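Long-range contacts in fructosyl amine:oxygen oxidoreductase (Neosartorya fumigata, PDB 4WCT), which probably catalyses the FAD-dependent oxidative breakdown of fructosyl amines (Amadori products), using oxygen as electron acceptor and so deglycating its substrates: residues A[20-31]-A[229-238]; A[278-286]-A[337-345]. One frame throughout, in Å; residues are numbered along the deposited sequence.

Contact 1 (A[20-31]-A[229-238]); sequences SILSTESSIIVI and HKAHRTILSA. With FAD (flavin-adenine dinucleotide), chain C.
I28 to I31 and R233 to L236 run side by side as neighbouring parallel strands, whose axes come within 4.7 Å of each other, in the sheet of the Rossmann-type FAD-binding domain. Backbone bonds knit them as a ladder, I29 and I31 each using both N and O toward segment 229-238; the I31 N to I235 O bond is essentially straight (179°). On one face, the I235 CD1 methyl reaches over to I28 CG2 at 4.0 Å, and helix 35-46 covers both residues through L44; branched aliphatic side chains suit this layer between sheet and helix. On the other face, I29 turns its end back across the segment leading into strand 233-236, where its CD1 presses tightly on A231 CB at 3.5 Å, a spot fit for a small residue. Further along, I31 splits its branches: CG1, set beside its own backbone N (chi1 -54°), carries CD1 to T234 CG2, while CG2 meets L236 CD1 and the adenine of FAD.

Ahead of strand 28-31 the contact turns polar. R233, at the start of its own strand, bends at chi2 (-69°) and passes obliquely by L22, whose CD1 lies over one guanidinium face. The guanidinium grips S20: NH2 approaches S20 O almost in line with the carbonyl at 2.8 Å, and NH1 shares that oxygen while also bonding S20 OG and H232 O. Arginine suits the place, since its flat group offers several N-H donors at once. S27 OG accepts from H232 N at 2.9 Å. At the far end S237 doubles the hold on I31 O: its N comes in the carbonyl plane at 2.8 Å, and its OG from well above that plane at 3.2 Å.

Contact 2 (A[278-286]-A[337-345]); sequences LFNIAKGFF and RDFLHDTMP
Apolar packing carries most of this contact, with the F339 ring reaching from helix 330-343 onto the hairpin of strands 277-280 and 284-287. With CG anti to the backbone N (chi1 171°), the ring extends from the helix and lies beside the strand backbone: CE1 comes 3.1 Å from G284 O, while F285 N lies over one face, toward the rim. T343 CG2 backs the opposite face and also meets L278 CD2 at 3.8 Å. F286 crosses F339 at about a right angle, its CD2 lying 3.9 Å from CE2 at the edge of the F339 ring. Glycine suits position 284, whose phi of 156° few other residues adopt and where the F339 ring lies close to the backbone.

A Met-aromatic contact adds to the packing. M344, just past the helix, bends at chi3 (-65°) and sets its CE methyl over the centre of the F286 ring, 3.5 Å from the centroid, with SD farther off over the same face. A flexible, polarisable thioether suits such a seat.

A salt bridge joins the two segments at the turn, where K283 NZ meets the syn lone pair of D338 OD2 at 2.6 Å. The long lysine chain crosses D338 and D342 nearly at right angles; D342 OD2, 4.0 Å from NZ, accepts instead from W167 NE1, and its charge probably still favours the ammonium.

Within the hairpin, N280 OD1 takes the A282 N-H in an Asx turn, while K283 and G284 together face N280, a classic beta bulge. This hairpin belongs to the large mixed sheet, and F285, its CB pointing away from the helix, brings its side chain to about 4 Å from FAD (nearest atoms).

From the N terminus, the chain enters contact 1 almost at once, lays down strand 28-31, and travels through 197 residues, including helix 35-46 and strand 52-56, before 229-238 returns beside it and completes the pairing. Contact 2 opens only after that: a much shorter loop of 50 residues, holding strands 295-310 and 318-320, separates its hairpin from the end of helix 330-343. The two closures are therefore in series, neither nested nor crossed. Contact 1 ties the six-stranded sheet near the adenine end of FAD; contact 2 fastens a helix to the ten-stranded sheet, where F285 approaches the cofactor. Their centres stand 44 Å apart, on opposite sides of the chain's centre.

Contact 1 (A[20-31]-A[229-238])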
loop_
_atom_site.group_PDB
_atom_site.type_symbol
_atom_site.label_atom_id
_atom_site.label_comp_id
_atom_site.label_asym_id
_atom_site.label_seq_id
_atom_site.Cartn_x
_atom_site.Cartn_y
_atom_site.Cartn_z
ATOM N N SER A 20 13.598 -29.046 0.719
ATOM C CA SER A 20 14.407 -29.244 1.919
ATOM C C SER A 20 13.552 -29.039 3.175
ATOM O O SER A 20 12.597 -28.257 3.155
ATOM C CB SER A 20 15.584 -28.258 1.921
ATOM O OG SER A 20 15.162 -26.940 2.244
ATOM N N ILE A 21 13.908 -29.705 4.276
ATOM C CA ILE A 21 13.178 -29.517 5.528
ATOM C C ILE A 21 13.473 -28.134 6.118
ATOM O O ILE A 21 14.634 -27.774 6.352
ATOM C CB ILE A 21 13.526 -30.594 6.587
ATOM C CG1 ILE A 21 13.419 -32.004 5.991
ATOM C CG2 ILE A 21 12.584 -30.496 7.778
ATOM C CD1 ILE A 21 11.999 -32.445 5.689
ATOM N N LEU A 22 12.417 -27.385 6.432
ATOM C CA LEU A 22 12.596 -26.019 6.916
ATOM C C LEU A 22 13.033 -26.020 8.386
ATOM O O LEU A 22 12.425 -26.674 9.227
ATOM C CB LEU A 22 11.300 -25.213 6.774
ATOM C CG LEU A 22 11.419 -23.744 7.187
ATOM C CD1 LEU A 22 12.232 -22.977 6.161
ATOM C CD2 LEU A 22 10.036 -23.119 7.366
ATOM N N SER A 23 14.031 -25.204 8.673
ATOM C CA SER A 23 14.481 -24.932 10.022
ATOM C C SER A 23 15.033 -23.524 10.053
ATOM O O SER A 23 15.257 -22.911 9.005
ATOM C CB SER A 23 15.584 -25.934 10.436
ATOM O OG SER A 23 16.858 -25.573 9.922
ATOM N N THR A 24 15.378 -23.052 11.240
ATOM C CA THR A 24 15.964 -21.737 11.369
ATOM C C THR A 24 17.370 -21.644 10.788
ATOM O O THR A 24 17.908 -20.549 10.603
ATOM C CB THR A 24 16.016 -21.337 12.842
ATOM O OG1 THR A 24 16.472 -22.460 13.602
ATOM C CG2 THR A 24 14.641 -20.951 13.315
ATOM N N GLU A 25 17.970 -22.787 10.474
ATOM C CA GLU A 25 19.246 -22.784 9.790
ATOM C C GLU A 25 19.118 -22.731 8.260
ATOM O O GLU A 25 20.126 -22.543 7.574
ATOM C CB GLU A 25 20.054 -24.029 10.174
ATOM C CG GLU A 25 20.527 -23.987 11.610
ATOM C CD GLU A 25 19.380 -24.116 12.592
ATOM O OE1 GLU A 25 18.631 -25.116 12.508
ATOM O OE2 GLU A 25 19.180 -23.180 13.400
ATOM N N SER A 26 17.898 -22.864 7.750
ATOM C CA SER A 26 17.640 -22.838 6.302
ATOM C C SER A 26 17.987 -21.452 5.745
ATOM O O SER A 26 17.525 -20.435 6.280
ATOM C CB SER A 26 16.165 -23.127 5.985
ATOM O OG SER A 26 15.688 -24.394 6.435
ATOM N N SER A 27 18.691 -21.408 4.615
ATOM C CA SER A 27 18.956 -20.150 3.928
ATOM C C SER A 27 17.680 -19.650 3.241
ATOM O O SER A 27 16.885 -20.445 2.722
ATOM C CB SER A 27 20.087 -20.301 2.904
ATOM O OG SER A 27 19.744 -21.266 1.929
ATOM N N ILE A 28 17.403 -18.366 3.476
ATOM C CA ILE A 28 16.251 -17.687 2.916
ATOM C C ILE A 28 16.670 -16.474 2.106
ATOM O O ILE A 28 17.526 -15.700 2.546
ATOM C CB ILE A 28 15.288 -17.255 4.047
ATOM C CG1 ILE A 28 14.845 -18.500 4.824
ATOM C CG2 ILE A 28 14.034 -16.622 3.445
ATOM C CD1 ILE A 28 14.176 -18.178 6.114
ATOM N N ILE A 29 16.026 -16.294 0.949
ATOM C CA ILE A 29 16.161 -15.063 0.148
ATOM C C ILE A 29 14.804 -14.374 0.090
ATOM O O ILE A 29 13.778 -15.035 -0.049
ATOM C CB ILE A 29 16.622 -15.346 -1.304
ATOM C CG1 ILE A 29 18.133 -15.566 -1.352
ATOM C CG2 ILE A 29 16.259 -14.205 -2.235
ATOM C CD1 ILE A 29 18.544 -16.365 -2.563
ATOM N N VAL A 30 14.807 -13.084 0.409
ATOM C CA VAL A 30 13.611 -12.245 0.274
ATOM C C VAL A 30 13.860 -11.295 -0.855
ATOM O O VAL A 30 14.877 -10.584 -0.870
ATOM C CB VAL A 30 13.370 -11.412 1.545
ATOM C CG1 VAL A 30 12.226 -10.408 1.311
ATOM C CG2 VAL A 30 13.160 -12.311 2.774
ATOM N N ILE A 31 12.999 -11.351 -1.868
ATOM C CA ILE A 31 13.089 -10.470 -3.002
ATOM C C ILE A 31 12.152 -9.283 -2.761
ATOM O O ILE A 31 10.918 -9.409 -2.807
ATOM C CB ILE A 31 12.696 -11.192 -4.311
ATOM C CG1 ILE A 31 13.514 -12.488 -4.524
ATOM C CG2 ILE A 31 12.776 -10.263 -5.496
ATOM C CD1 ILE A 31 12.970 -13.386 -5.615
ATOM N N HIS A 229 21.879 -16.213 -6.749
ATOM C CA HIS A 229 21.789 -16.293 -5.298
ATOM C C HIS A 229 20.923 -17.480 -4.927
ATOM O O HIS A 229 19.753 -17.542 -5.282
ATOM C CB HIS A 229 21.167 -14.992 -4.759
ATOM C CG HIS A 229 21.831 -13.760 -5.267
ATOM N ND1 HIS A 229 22.809 -13.090 -4.566
ATOM C CD2 HIS A 229 21.701 -13.101 -6.446
ATOM C CE1 HIS A 229 23.189 -12.031 -5.254
ATOM N NE2 HIS A 229 22.610 -12.077 -6.441
ATOM N N LYS A 230 21.518 -18.473 -4.273
ATOM C CA LYS A 230 20.807 -19.692 -3.948
ATOM C C LYS A 230 20.320 -19.656 -2.511
ATOM O O LYS A 230 21.018 -19.154 -1.615
ATOM C CB LYS A 230 21.707 -20.919 -4.157
ATOM C CG LYS A 230 22.187 -21.093 -5.590
ATOM C CD LYS A 230 21.299 -22.035 -6.371
ATOM C CE LYS A 230 21.996 -22.549 -7.626
ATOM N NZ LYS A 230 22.274 -24.011 -7.541
ATOM N N ALA A 231 19.134 -20.227 -2.304
ATOM C CA ALA A 231 18.570 -20.408 -0.994
ATOM C C ALA A 231 17.647 -21.616 -0.941
ATOM O O ALA A 231 17.026 -22.006 -1.949
ATOM C CB ALA A 231 17.805 -19.145 -0.590
ATOM N N HIS A 232 17.472 -22.124 0.264
ATOM C CA HIS A 232 16.518 -23.173 0.562
ATOM C C HIS A 232 15.069 -22.726 0.450
ATOM O O HIS A 232 14.202 -23.515 0.062
ATOM C CB HIS A 232 16.765 -23.744 1.956
ATOM C CG HIS A 232 17.983 -24.613 2.035
ATOM N ND1 HIS A 232 19.071 -24.303 2.822
ATOM C CD2 HIS A 232 18.336 -25.712 1.328
ATOM C CE1 HIS A 232 20.027 -25.192 2.622
ATOM N NE2 HIS A 232 19.601 -26.064 1.730
ATOM N N ARG A 233 14.812 -21.450 0.740
ATOM C CA ARG A 233 13.477 -20.872 0.459
ATOM C C ARG A 233 13.613 -19.474 -0.112
ATOM O O ARG A 233 14.572 -18.780 0.185
ATOM C CB ARG A 233 12.632 -20.752 1.706
ATOM C CG ARG A 233 12.291 -22.058 2.417
ATOM C CD ARG A 233 11.340 -22.883 1.566
ATOM N NE ARG A 233 10.777 -24.011 2.300
ATOM C CZ ARG A 233 11.415 -25.166 2.486
ATOM N NH1 ARG A 233 12.582 -25.375 1.897
ATOM N NH2 ARG A 233 10.817 -26.157 3.133
ATOM N N THR A 234 12.719 -19.150 -1.052
ATOM C CA THR A 234 12.729 -17.842 -1.711
ATOM C C THR A 234 11.373 -17.202 -1.491
ATOM O O THR A 234 10.317 -17.847 -1.694
ATOM C CB THR A 234 13.029 -17.975 -3.210
ATOM O OG1 THR A 234 14.330 -18.557 -3.371
ATOM C CG2 THR A 234 12.948 -16.660 -3.910
ATOM N N ILE A 235 11.394 -15.977 -0.965
ATOM C CA ILE A 235 10.149 -15.223 -0.727
ATOM C C ILE A 235 10.076 -14.070 -1.713
ATOM O O ILE A 235 10.978 -13.238 -1.764
ATOM C CB ILE A 235 10.102 -14.686 0.709
ATOM C CG1 ILE A 235 10.187 -15.857 1.707
ATOM C CG2 ILE A 235 8.825 -13.867 0.948
ATOM C CD1 ILE A 235 10.250 -15.398 3.155
ATOM N N LEU A 236 9.024 -14.043 -2.522
ATOM C CA LEU A 236 8.842 -12.975 -3.485
ATOM C C LEU A 236 7.901 -11.922 -2.911
ATOM O O LEU A 236 6.689 -12.171 -2.786
ATOM C CB LEU A 236 8.308 -13.533 -4.798
ATOM C CG LEU A 236 7.995 -12.545 -5.921
ATOM C CD1 LEU A 236 9.128 -11.601 -6.258
ATOM C CD2 LEU A 236 7.552 -13.269 -7.191
ATOM N N SER A 237 8.479 -10.790 -2.527
ATOM C CA SER A 237 7.741 -9.656 -1.917
ATOM C C SER A 237 8.196 -8.375 -2.534
ATOM O O SER A 237 8.570 -7.428 -1.836
ATOM C CB SER A 237 7.922 -9.636 -0.383
ATOM O OG SER A 237 9.292 -9.600 -0.004
ATOM N N ALA A 238 8.058 -8.295 -3.863
ATOM C CA ALA A 238 8.580 -7.168 -4.597
ATOM C C ALA A 238 7.480 -6.213 -5.063
ATOM O O ALA A 238 7.715 -5.425 -5.946
ATOM C CB ALA A 238 9.453 -7.629 -5.767
HETATM P PA FAD C . 6.484 -1.959 -1.862
HETATM O O1A FAD C . 6.397 -1.246 -0.544
HETATM O O2A FAD C . 6.243 -1.225 -3.145
HETATM O O5B FAD C . 7.906 -2.627 -1.902
HETATM C C5B FAD C . 8.305 -3.388 -3.052
HETATM C C4B FAD C . 9.829 -3.443 -3.067
HETATM O O4B FAD C . 10.262 -4.394 -4.093
HETATM C C3B FAD C . 10.501 -2.110 -3.381
HETATM O O3B FAD C . 11.445 -1.725 -2.368
HETATM C C2B FAD C . 11.196 -2.361 -4.723
HETATM O O2B FAD C . 12.370 -1.589 -4.960
HETATM C C1B FAD C . 11.429 -3.873 -4.679
HETATM N N9A FAD C . 11.588 -4.446 -6.034
HETATM C C8A FAD C . 10.949 -4.088 -7.162
HETATM N N7A FAD C . 11.411 -4.800 -8.216
HETATM C C5A FAD C . 12.304 -5.687 -7.704
HETATM C C6A FAD C . 13.202 -6.683 -8.274
HETATM N N6A FAD C . 13.194 -6.938 -9.594
HETATM N N1A FAD C . 14.048 -7.304 -7.425
HETATM C C2A FAD C . 14.067 -7.089 -6.103
HETATM N N3A FAD C . 13.295 -6.156 -5.522
HETATM C C4A FAD C . 12.424 -5.448 -6.283
HETATM N N1 FAD C . -1.920 1.259 2.060
HETATM C C2 FAD C . -2.456 1.483 3.311
HETATM O O2 FAD C . -2.450 0.544 4.105
HETATM N N3 FAD C . -2.860 2.697 3.692
HETATM C C4 FAD C . -2.904 3.738 2.834
HETATM O O4 FAD C . -3.292 4.897 3.145
HETATM C C4X FAD C . -2.379 3.567 1.490
HETATM N N5 FAD C . -2.383 4.597 0.601
HETATM C C5X FAD C . -1.661 4.461 -0.553
HETATM C C6 FAD C . -1.434 5.552 -1.387
HETATM C C7 FAD C . -0.794 5.375 -2.599
HETATM C C7M FAD C . -0.502 6.567 -3.437
HETATM C C8 FAD C . -0.297 4.042 -2.964
HETATM C C8M FAD C . 0.440 3.795 -4.229
HETATM C C9 FAD C . -0.421 2.981 -2.103
HETATM C C9A FAD C . -1.134 3.126 -0.931
HETATM N N10 FAD C . -1.348 2.026 -0.095
HETATM C C10 FAD C . -1.887 2.253 1.172
HETATM C "C1'" FAD C . -0.943 0.660 -0.395
HETATM C "C2'" FAD C . 0.407 0.294 0.201
HETATM O "O2'" FAD C . 1.301 1.352 -0.116
HETATM C "C3'" FAD C . 0.875 -1.026 -0.425
HETATM O "O3'" FAD C . -0.190 -1.988 -0.393
HETATM C "C4'" FAD C . 2.113 -1.583 0.284
HETATM O "O4'" FAD C . 3.047 -0.529 0.512
HETATM C "C5'" FAD C . 2.744 -2.626 -0.630
HETATM O "O5'" FAD C . 3.873 -3.190 0.037
HETATM P P FAD C . 4.871 -4.151 -0.778
HETATM O O1P FAD C . 5.985 -4.551 0.163
HETATM O O2P FAD C . 4.017 -5.194 -1.457
HETATM O O3P FAD C . 5.465 -3.180 -1.910
HETATM O O HOH W 1 14.066 -26.523 -0.703
#

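Contact 2 (A[278-286]-A[337-345])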
loop_
_atom_site.group_PDB
_atom_site.type_symbol
_atom_site.label_atom_id
_atom_site.label_comp_id
_atom_site.label_asym_id
_atom_site.label_seq_id
_atom_site.Cartn_x
_atom_site.Cartn_y
_atom_site.Cartn_z
ATOM N N LEU A 278 -8.735 12.927 6.615
ATOM C CA LEU A 278 -9.987 13.263 5.956
ATOM C C LEU A 278 -10.002 12.641 4.564
ATOM O O LEU A 278 -9.186 13.028 3.721
ATOM C CB LEU A 278 -10.123 14.770 5.839
ATOM C CG LEU A 278 -11.298 15.291 5.017
ATOM C CD1 LEU A 278 -12.644 14.988 5.683
ATOM C CD2 LEU A 278 -11.158 16.787 4.825
ATOM N N PHE A 279 -10.981 11.774 4.308
ATOM C CA PHE A 279 -11.092 11.013 3.060
ATOM C C PHE A 279 -12.499 11.154 2.479
ATOM O O PHE A 279 -13.467 10.832 3.142
ATOM C CB PHE A 279 -10.786 9.545 3.370
ATOM C CG PHE A 279 -10.901 8.614 2.184
ATOM C CD1 PHE A 279 -10.506 9.002 0.913
ATOM C CD2 PHE A 279 -11.318 7.321 2.385
ATOM C CE1 PHE A 279 -10.466 8.079 -0.140
ATOM C CE2 PHE A 279 -11.303 6.391 1.342
ATOM C CZ PHE A 279 -10.844 6.766 0.093
ATOM N N ASN A 280 -12.589 11.646 1.252
ATOM C CA ASN A 280 -13.787 11.557 0.439
ATOM C C ASN A 280 -13.537 10.531 -0.663
ATOM O O ASN A 280 -12.575 10.657 -1.450
ATOM C CB ASN A 280 -14.132 12.933 -0.151
ATOM C CG ASN A 280 -15.294 12.885 -1.117
ATOM O OD1 ASN A 280 -15.430 11.944 -1.891
ATOM N ND2 ASN A 280 -16.047 13.958 -1.187
ATOM N N ILE A 281 -14.334 9.471 -0.652
ATOM C CA ILE A 281 -14.062 8.288 -1.478
ATOM C C ILE A 281 -14.110 8.557 -2.978
ATOM O O ILE A 281 -13.697 7.708 -3.762
ATOM C CB ILE A 281 -15.012 7.123 -1.140
ATOM C CG1 ILE A 281 -16.452 7.479 -1.524
ATOM C CG2 ILE A 281 -14.866 6.735 0.321
ATOM C CD1 ILE A 281 -17.372 6.266 -1.468
ATOM N N ALA A 282 -14.582 9.720 -3.399
ATOM C CA ALA A 282 -14.565 10.057 -4.817
ATOM C C ALA A 282 -13.831 11.346 -5.097
ATOM O O ALA A 282 -13.980 11.901 -6.183
ATOM C CB ALA A 282 -15.978 10.111 -5.387
ATOM N N LYS A 283 -13.037 11.838 -4.133
ATOM C CA LYS A 283 -12.252 13.057 -4.350
ATOM C C LYS A 283 -10.811 12.915 -3.889
ATOM O O LYS A 283 -9.881 13.175 -4.647
ATOM C CB LYS A 283 -12.873 14.291 -3.720
ATOM C CG LYS A 283 -14.129 14.745 -4.455
ATOM C CD LYS A 283 -14.471 16.186 -4.080
ATOM C CE LYS A 283 -15.734 16.651 -4.781
ATOM N NZ LYS A 283 -15.412 17.078 -6.146
ATOM N N GLY A 284 -10.616 12.455 -2.675
ATOM C CA GLY A 284 -9.232 12.235 -2.213
ATOM C C GLY A 284 -9.103 12.270 -0.710
ATOM O O GLY A 284 -10.097 12.317 0.013
ATOM N N PHE A 285 -7.865 12.407 -0.261
ATOM C CA PHE A 285 -7.593 12.563 1.145
ATOM C C PHE A 285 -6.359 13.408 1.369
ATOM O O PHE A 285 -5.532 13.558 0.484
ATOM C CB PHE A 285 -7.481 11.211 1.863
ATOM C CG PHE A 285 -6.431 10.276 1.303
ATOM C CD1 PHE A 285 -6.807 9.251 0.441
ATOM C CD2 PHE A 285 -5.126 10.327 1.742
ATOM C CE1 PHE A 285 -5.864 8.338 -0.037
ATOM C CE2 PHE A 285 -4.182 9.429 1.254
ATOM C CZ PHE A 285 -4.561 8.421 0.384
ATOM N N PHE A 286 -6.209 13.906 2.594
ATOM C CA PHE A 286 -4.948 14.546 2.981
ATOM C C PHE A 286 -4.562 14.147 4.363
ATOM O O PHE A 286 -5.418 13.725 5.148
ATOM C CB PHE A 286 -4.997 16.076 2.868
ATOM C CG PHE A 286 -5.497 16.781 4.110
ATOM C CD1 PHE A 286 -4.597 17.324 5.017
ATOM C CD2 PHE A 286 -6.828 16.982 4.309
ATOM C CE1 PHE A 286 -5.053 18.042 6.110
ATOM C CE2 PHE A 286 -7.302 17.672 5.413
ATOM C CZ PHE A 286 -6.411 18.168 6.337
ATOM N N ARG A 337 -6.525 19.658 -6.421
ATOM C CA ARG A 337 -6.897 21.026 -6.127
ATOM C C ARG A 337 -8.397 21.175 -5.957
ATOM O O ARG A 337 -8.852 21.977 -5.144
ATOM C CB ARG A 337 -6.375 21.965 -7.213
ATOM C CG ARG A 337 -4.870 22.056 -7.246
ATOM C CD ARG A 337 -4.416 23.148 -8.163
ATOM N NE ARG A 337 -2.962 23.158 -8.334
ATOM C CZ ARG A 337 -2.099 23.611 -7.431
ATOM N NH1 ARG A 337 -2.531 24.168 -6.314
ATOM N NH2 ARG A 337 -0.779 23.501 -7.622
ATOM N N ASP A 338 -9.166 20.369 -6.683
ATOM C CA ASP A 338 -10.609 20.280 -6.476
ATOM C C ASP A 338 -10.969 19.802 -5.048
ATOM O O ASP A 338 -11.799 20.414 -4.374
ATOM C CB ASP A 338 -11.217 19.323 -7.498
ATOM C CG ASP A 338 -12.705 19.084 -7.265
ATOM O OD1 ASP A 338 -13.493 20.002 -7.545
ATOM O OD2 ASP A 338 -13.092 18.019 -6.722
ATOM N N PHE A 339 -10.258 18.782 -4.556
ATOM C CA PHE A 339 -10.420 18.333 -3.176
ATOM C C PHE A 339 -10.113 19.478 -2.216
ATOM O O PHE A 339 -10.861 19.722 -1.260
ATOM C CB PHE A 339 -9.496 17.147 -2.885
ATOM C CG PHE A 339 -9.438 16.747 -1.441
ATOM C CD1 PHE A 339 -10.310 15.809 -0.910
ATOM C CD2 PHE A 339 -8.461 17.262 -0.624
ATOM C CE1 PHE A 339 -10.247 15.434 0.422
ATOM C CE2 PHE A 339 -8.423 16.945 0.719
ATOM C CZ PHE A 339 -9.332 16.018 1.252
ATOM N N LEU A 340 -8.995 20.162 -2.449
ATOM C CA LEU A 340 -8.619 21.308 -1.598
ATOM C C LEU A 340 -9.666 22.417 -1.665
ATOM O O LEU A 340 -9.926 23.065 -0.644
ATOM C CB LEU A 340 -7.263 21.861 -1.987
ATOM C CG LEU A 340 -6.077 20.943 -1.666
ATOM C CD1 LEU A 340 -4.859 21.573 -2.294
ATOM C CD2 LEU A 340 -5.930 20.780 -0.161
ATOM N N HIS A 341 -10.251 22.692 -2.839
ATOM C CA HIS A 341 -11.252 23.743 -2.894
ATOM C C HIS A 341 -12.438 23.488 -1.981
ATOM O O HIS A 341 -12.932 24.408 -1.316
ATOM C CB HIS A 341 -11.766 24.029 -4.316
ATOM C CG HIS A 341 -12.373 25.393 -4.430
ATOM N ND1 HIS A 341 -13.694 25.633 -4.115
ATOM C CD2 HIS A 341 -11.780 26.613 -4.501
ATOM C CE1 HIS A 341 -13.900 26.934 -4.023
ATOM N NE2 HIS A 341 -12.758 27.553 -4.267
ATOM N N ASP A 342 -12.846 22.235 -1.868
ATOM C CA ASP A 342 -13.983 21.887 -1.051
ATOM C C ASP A 342 -13.678 21.996 0.451
ATOM O O ASP A 342 -14.595 22.167 1.235
ATOM C CB ASP A 342 -14.436 20.473 -1.375
ATOM C CG ASP A 342 -15.361 20.391 -2.582
ATOM O OD1 ASP A 342 -15.438 21.361 -3.383
ATOM O OD2 ASP A 342 -15.889 19.278 -2.789
ATOM N N THR A 343 -12.413 21.770 0.829
ATOM C CA THR A 343 -12.008 21.492 2.217
ATOM C C THR A 343 -11.168 22.612 2.829
ATOM O O THR A 343 -11.393 23.053 4.000
ATOM C CB THR A 343 -11.233 20.167 2.274
ATOM O OG1 THR A 343 -10.083 20.238 1.415
ATOM C CG2 THR A 343 -12.112 18.999 1.839
ATOM N N MET A 344 -10.155 23.002 2.072
ATOM C CA MET A 344 -9.117 23.951 2.465
ATOM C C MET A 344 -8.829 24.921 1.302
ATOM O O MET A 344 -7.722 24.967 0.778
ATOM C CB MET A 344 -7.834 23.194 2.858
ATOM C CG MET A 344 -8.053 22.348 4.096
ATOM S SD MET A 344 -6.564 21.576 4.765
ATOM C CE MET A 344 -6.149 20.454 3.430
ATOM N N PRO A 345 -9.810 25.742 0.930
ATOM C CA PRO A 345 -9.652 26.558 -0.283
ATOM C C PRO A 345 -8.534 27.585 -0.189
ATOM O O PRO A 345 -7.991 28.002 -1.221
ATOM C CB PRO A 345 -11.022 27.254 -0.434
ATOM C CG PRO A 345 -11.719 27.051 0.867
ATOM C CD PRO A 345 -11.215 25.732 1.398
#